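PDB 5X6B: O-phospho-L-seryl-tRNA:Cys-tRNA synthase from Methanocaldococcus jannaschii DSM 2661, which probably converts O-phosphoseryl-tRNA to cysteinyl-tRNA with the help of pyridoxal phosphate, the tRNA-dependent route to cysteine in methanogenic archaea. Local coordinates for residues 117-128 with 287-296. Residues are numbered along the deposited sequence; the frame is centred on the assembly and turned at random.
Sequences RPTHGAREGKFI and EIEMLGCTSR
R117 grips E287 side-on with two different nitrogens, one to each carboxylate oxygen: R117 NE donates to E287 OE1 at 3.1 Å. Its NH2 donates to E287 OE2 at 3.0 Å. Both oxygens use their syn lone pairs, and the guanidinium and carboxylate planes lie only 17° apart. The bend of R117 at chi2 (-66°) turns its guanidinium across the end of the extended E287 side chain, and the two side chains cross at about a right angle. A leucine in place of R117 would probably leave the E287 carboxylate without its paired donors and free to turn. Beside this salt bridge, the bent chain of M290 brings SD to 3.6 Å from the P118 carbonyl O and CE to 3.6 Å from I128 CD1; a flexible thioether suits a place between strand and helix. Branched I128, which offers CD1 to M290, also lays CG2 against E289 CB at 3.8 Å, while the E289 carboxylate turns to H131 and to R156 of the second subunit.

The 117-128 segment is the strand-loop-helix of a fold-type I pyridoxal phosphate enzyme. G121 takes the N-cap with a positive phi, which favours glycine, and the backbone N atoms of A122 and R123 bind the phosphate of the modified lysine at position 255. Against the strand's end, P118 CG meets S295 CB at 3.7 Å, a small side chain that lets the loop approach the strand, though the placing of S295 is less sure. Beyond it, R296 NH2 sits at the edge of the H120 ring, 3.8 Å from H120 CE1. Both residues suit their place as donors to one carboxylate, E124 of the second subunit: R296 NH2 forms a salt bridge with it and H120 NE2 a hydrogen bond.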
loop_
_atom_site.group_PDB
_atom_site.type_symbol
_atom_site.label_atom_id
_atom_site.label_comp_id
_atom_site.label_asym_id
_atom_site.label_seq_id
_atom_site.Cartn_x
_atom_site.Cartn_y
_atom_site.Cartn_z
ATOM N N ARG B 117 7.959 -5.073 -14.503
ATOM C CA ARG B 117 7.717 -5.938 -13.351
ATOM C C ARG B 117 7.686 -5.121 -12.064
ATOM O O ARG B 117 8.445 -4.163 -11.915
ATOM C CB ARG B 117 8.788 -7.032 -13.249
ATOM C CG ARG B 117 8.660 -8.154 -14.270
ATOM C CD ARG B 117 7.400 -8.973 -14.051
ATOM N NE ARG B 117 7.308 -10.122 -14.951
ATOM C CZ ARG B 117 6.703 -10.106 -16.136
ATOM N NH1 ARG B 117 6.136 -8.996 -16.588
ATOM N NH2 ARG B 117 6.668 -11.203 -16.878
ATOM N N PRO B 118 6.801 -5.496 -11.129
ATOM C CA PRO B 118 6.738 -4.839 -9.822
ATOM C C PRO B 118 7.893 -5.261 -8.929
ATOM O O PRO B 118 8.279 -6.427 -8.936
ATOM C CB PRO B 118 5.406 -5.319 -9.252
ATOM C CG PRO B 118 5.195 -6.644 -9.895
ATOM C CD PRO B 118 5.758 -6.525 -11.279
ATOM N N THR B 119 8.438 -4.314 -8.175
ATOM C CA THR B 119 9.551 -4.581 -7.276
ATOM C C THR B 119 9.300 -3.954 -5.911
ATOM O O THR B 119 8.327 -3.227 -5.723
ATOM C CB THR B 119 10.881 -4.034 -7.833
ATOM O OG1 THR B 119 10.776 -2.616 -8.014
ATOM C CG2 THR B 119 11.217 -4.688 -9.164
ATOM N N HIS B 120 10.190 -4.230 -4.964
ATOM C CA HIS B 120 10.133 -3.608 -3.649
ATOM C C HIS B 120 10.848 -2.261 -3.661
ATOM O O HIS B 120 11.213 -1.735 -2.610
ATOM C CB HIS B 120 10.751 -4.519 -2.588
ATOM C CG HIS B 120 10.087 -5.858 -2.466
ATOM N ND1 HIS B 120 8.732 -5.992 -2.215
ATOM C CD2 HIS B 120 10.580 -7.107 -2.539
ATOM C CE1 HIS B 120 8.429 -7.272 -2.151
ATOM N NE2 HIS B 120 9.532 -7.979 -2.342
ATOM N N GLY B 121 11.057 -1.711 -4.850
ATOM C CA GLY B 121 11.760 -0.448 -4.984
ATOM C C GLY B 121 12.811 -0.439 -6.079
ATOM O O GLY B 121 13.002 -1.430 -6.789
ATOM N N ALA B 122 13.494 0.694 -6.217
ATOM C CA ALA B 122 14.531 0.850 -7.228
ATOM C C ALA B 122 15.785 0.045 -6.866
ATOM O O ALA B 122 16.515 -0.407 -7.747
ATOM C CB ALA B 122 14.869 2.324 -7.409
ATOM N N ARG B 123 16.029 -0.114 -5.568
ATOM C CA ARG B 123 17.093 -0.978 -5.069
ATOM C C ARG B 123 17.011 -2.360 -5.705
ATOM O O ARG B 123 17.917 -2.787 -6.417
ATOM C CB ARG B 123 17.005 -1.123 -3.546
ATOM C CG ARG B 123 17.380 0.108 -2.750
ATOM C CD ARG B 123 16.832 0.018 -1.327
ATOM N NE ARG B 123 17.278 1.116 -0.471
ATOM C CZ ARG B 123 16.663 2.289 -0.370
ATOM N NH1 ARG B 123 15.569 2.536 -1.078
ATOM N NH2 ARG B 123 17.141 3.223 0.440
ATOM N N GLU B 124 15.902 -3.046 -5.438
ATOM C CA GLU B 124 15.709 -4.421 -5.875
ATOM C C GLU B 124 15.750 -4.547 -7.390
ATOM O O GLU B 124 16.230 -5.546 -7.918
ATOM C CB GLU B 124 14.383 -4.970 -5.338
ATOM C CG GLU B 124 14.325 -5.100 -3.816
ATOM C CD GLU B 124 15.135 -6.281 -3.280
ATOM O OE1 GLU B 124 15.750 -7.016 -4.086
ATOM O OE2 GLU B 124 15.152 -6.472 -2.043
ATOM N N GLY B 125 15.251 -3.530 -8.083
ATOM C CA GLY B 125 15.263 -3.521 -9.535
ATOM C C GLY B 125 16.678 -3.534 -10.084
ATOM O O GLY B 125 16.964 -4.207 -11.075
ATOM N N LYS B 126 17.565 -2.789 -9.434
ATOM C CA LYS B 126 18.964 -2.751 -9.829
ATOM C C LYS B 126 19.615 -4.094 -9.565
ATOM O O LYS B 126 20.272 -4.663 -10.438
ATOM C CB LYS B 126 19.727 -1.665 -9.070
ATOM C CG LYS B 126 19.282 -0.243 -9.329
ATOM C CD LYS B 126 20.016 0.677 -8.375
ATOM C CE LYS B 126 19.537 2.098 -8.471
ATOM N NZ LYS B 126 20.209 2.932 -7.436
ATOM N N PHE B 127 19.434 -4.586 -8.343
ATOM C CA PHE B 127 20.017 -5.853 -7.938
ATOM C C PHE B 127 19.576 -6.982 -8.855
ATOM O O PHE B 127 20.372 -7.855 -9.195
ATOM C CB PHE B 127 19.651 -6.191 -6.497
ATOM C CG PHE B 127 20.145 -7.538 -6.061
ATOM C CD1 PHE B 127 21.506 -7.782 -5.937
ATOM C CD2 PHE B 127 19.256 -8.563 -5.788
ATOM C CE1 PHE B 127 21.971 -9.023 -5.545
ATOM C CE2 PHE B 127 19.710 -9.803 -5.395
ATOM C CZ PHE B 127 21.072 -10.035 -5.273
ATOM N N ILE B 128 18.312 -6.949 -9.266
ATOM C CA ILE B 128 17.767 -7.976 -10.144
ATOM C C ILE B 128 18.504 -8.041 -11.475
ATOM O O ILE B 128 18.923 -9.119 -11.896
ATOM C CB ILE B 128 16.265 -7.755 -10.405
ATOM C CG1 ILE B 128 15.455 -8.217 -9.196
ATOM C CG2 ILE B 128 15.814 -8.527 -11.633
ATOM C CD1 ILE B 128 14.011 -7.822 -9.253
ATOM N N GLU B 287 8.684 -16.796 -11.206
ATOM C CA GLU B 287 9.904 -16.158 -11.692
ATOM C C GLU B 287 10.915 -15.994 -10.562
ATOM O O GLU B 287 10.591 -15.477 -9.494
ATOM C CB GLU B 287 9.587 -14.806 -12.333
ATOM C CG GLU B 287 8.676 -14.907 -13.550
ATOM C CD GLU B 287 8.290 -13.552 -14.118
ATOM O OE1 GLU B 287 8.690 -12.520 -13.538
ATOM O OE2 GLU B 287 7.581 -13.522 -15.147
ATOM N N ILE B 288 12.144 -16.432 -10.820
ATOM C CA ILE B 288 13.176 -16.559 -9.797
ATOM C C ILE B 288 13.593 -15.238 -9.165
ATOM O O ILE B 288 13.775 -15.159 -7.949
ATOM C CB ILE B 288 14.438 -17.236 -10.380
ATOM C CG1 ILE B 288 14.098 -18.621 -10.926
ATOM C CG2 ILE B 288 15.531 -17.349 -9.332
ATOM C CD1 ILE B 288 15.256 -19.293 -11.605
ATOM N N GLU B 289 13.762 -14.205 -9.983
ATOM C CA GLU B 289 14.222 -12.917 -9.472
ATOM C C GLU B 289 13.136 -12.221 -8.643
ATOM O O GLU B 289 13.432 -11.354 -7.823
ATOM C CB GLU B 289 14.683 -12.016 -10.620
ATOM C CG GLU B 289 15.891 -12.545 -11.403
ATOM C CD GLU B 289 17.171 -12.592 -10.578
ATOM O OE1 GLU B 289 17.259 -11.870 -9.563
ATOM O OE2 GLU B 289 18.097 -13.346 -10.954
ATOM N N MET B 290 11.884 -12.613 -8.855
ATOM C CA MET B 290 10.779 -12.130 -8.032
ATOM C C MET B 290 10.705 -12.886 -6.710
ATOM O O MET B 290 9.934 -12.521 -5.824
ATOM C CB MET B 290 9.442 -12.279 -8.770
ATOM C CG MET B 290 9.337 -11.550 -10.102
ATOM S SD MET B 290 9.188 -9.762 -9.956
ATOM C CE MET B 290 10.891 -9.261 -10.220
ATOM N N LEU B 291 11.513 -13.938 -6.588
ATOM C CA LEU B 291 11.291 -14.986 -5.595
ATOM C C LEU B 291 9.869 -15.503 -5.774
ATOM O O LEU B 291 9.192 -15.851 -4.807
ATOM C CB LEU B 291 11.527 -14.485 -4.167
ATOM C CG LEU B 291 12.994 -14.286 -3.779
ATOM C CD1 LEU B 291 13.124 -13.833 -2.334
ATOM C CD2 LEU B 291 13.780 -15.569 -4.012
ATOM N N GLY B 292 9.432 -15.524 -7.032
ATOM C CA GLY B 292 8.110 -15.984 -7.417
ATOM C C GLY B 292 6.973 -15.161 -6.845
ATOM O O GLY B 292 5.806 -15.513 -7.016
ATOM N N CYS B 293 7.303 -14.052 -6.191
ATOM C CA CYS B 293 6.332 -13.378 -5.339
ATOM C C CYS B 293 5.199 -12.738 -6.119
ATOM O O CYS B 293 5.406 -12.018 -7.098
ATOM C CB CYS B 293 7.018 -12.331 -4.444
ATOM S SG CYS B 293 7.360 -10.711 -5.179
ATOM N N THR B 294 3.986 -13.029 -5.662
ATOM C CA THR B 294 2.783 -12.335 -6.086
ATOM C C THR B 294 2.837 -10.861 -5.678
ATOM O O THR B 294 1.861 -10.364 -5.115
ATOM C CB THR B 294 1.531 -12.981 -5.454
ATOM O OG1 THR B 294 1.860 -13.452 -4.139
ATOM C CG2 THR B 294 1.048 -14.156 -6.282
ATOM N N SER B 295 3.953 -10.185 -5.994
ATOM C CA SER B 295 4.378 -8.903 -5.391
ATOM C C SER B 295 3.249 -8.189 -4.668
ATOM O O SER B 295 2.366 -7.581 -5.277
ATOM C CB SER B 295 5.006 -7.993 -6.444
ATOM O OG SER B 295 6.412 -8.185 -6.494
ATOM N N ARG B 296 3.309 -8.283 -3.346
ATOM C CA ARG B 296 2.116 -8.414 -2.529
ATOM C C ARG B 296 1.614 -7.161 -1.830
ATOM O O ARG B 296 2.320 -6.159 -1.713
ATOM C CB ARG B 296 2.380 -9.494 -1.479
ATOM C CG ARG B 296 2.812 -10.816 -2.078
ATOM C CD ARG B 296 3.838 -11.514 -1.206
ATOM N NE ARG B 296 5.143 -10.862 -1.250
ATOM C CZ ARG B 296 6.178 -11.230 -0.502
ATOM N NH1 ARG B 296 6.051 -12.238 0.347
ATOM N NH2 ARG B 296 7.336 -10.589 -0.595
#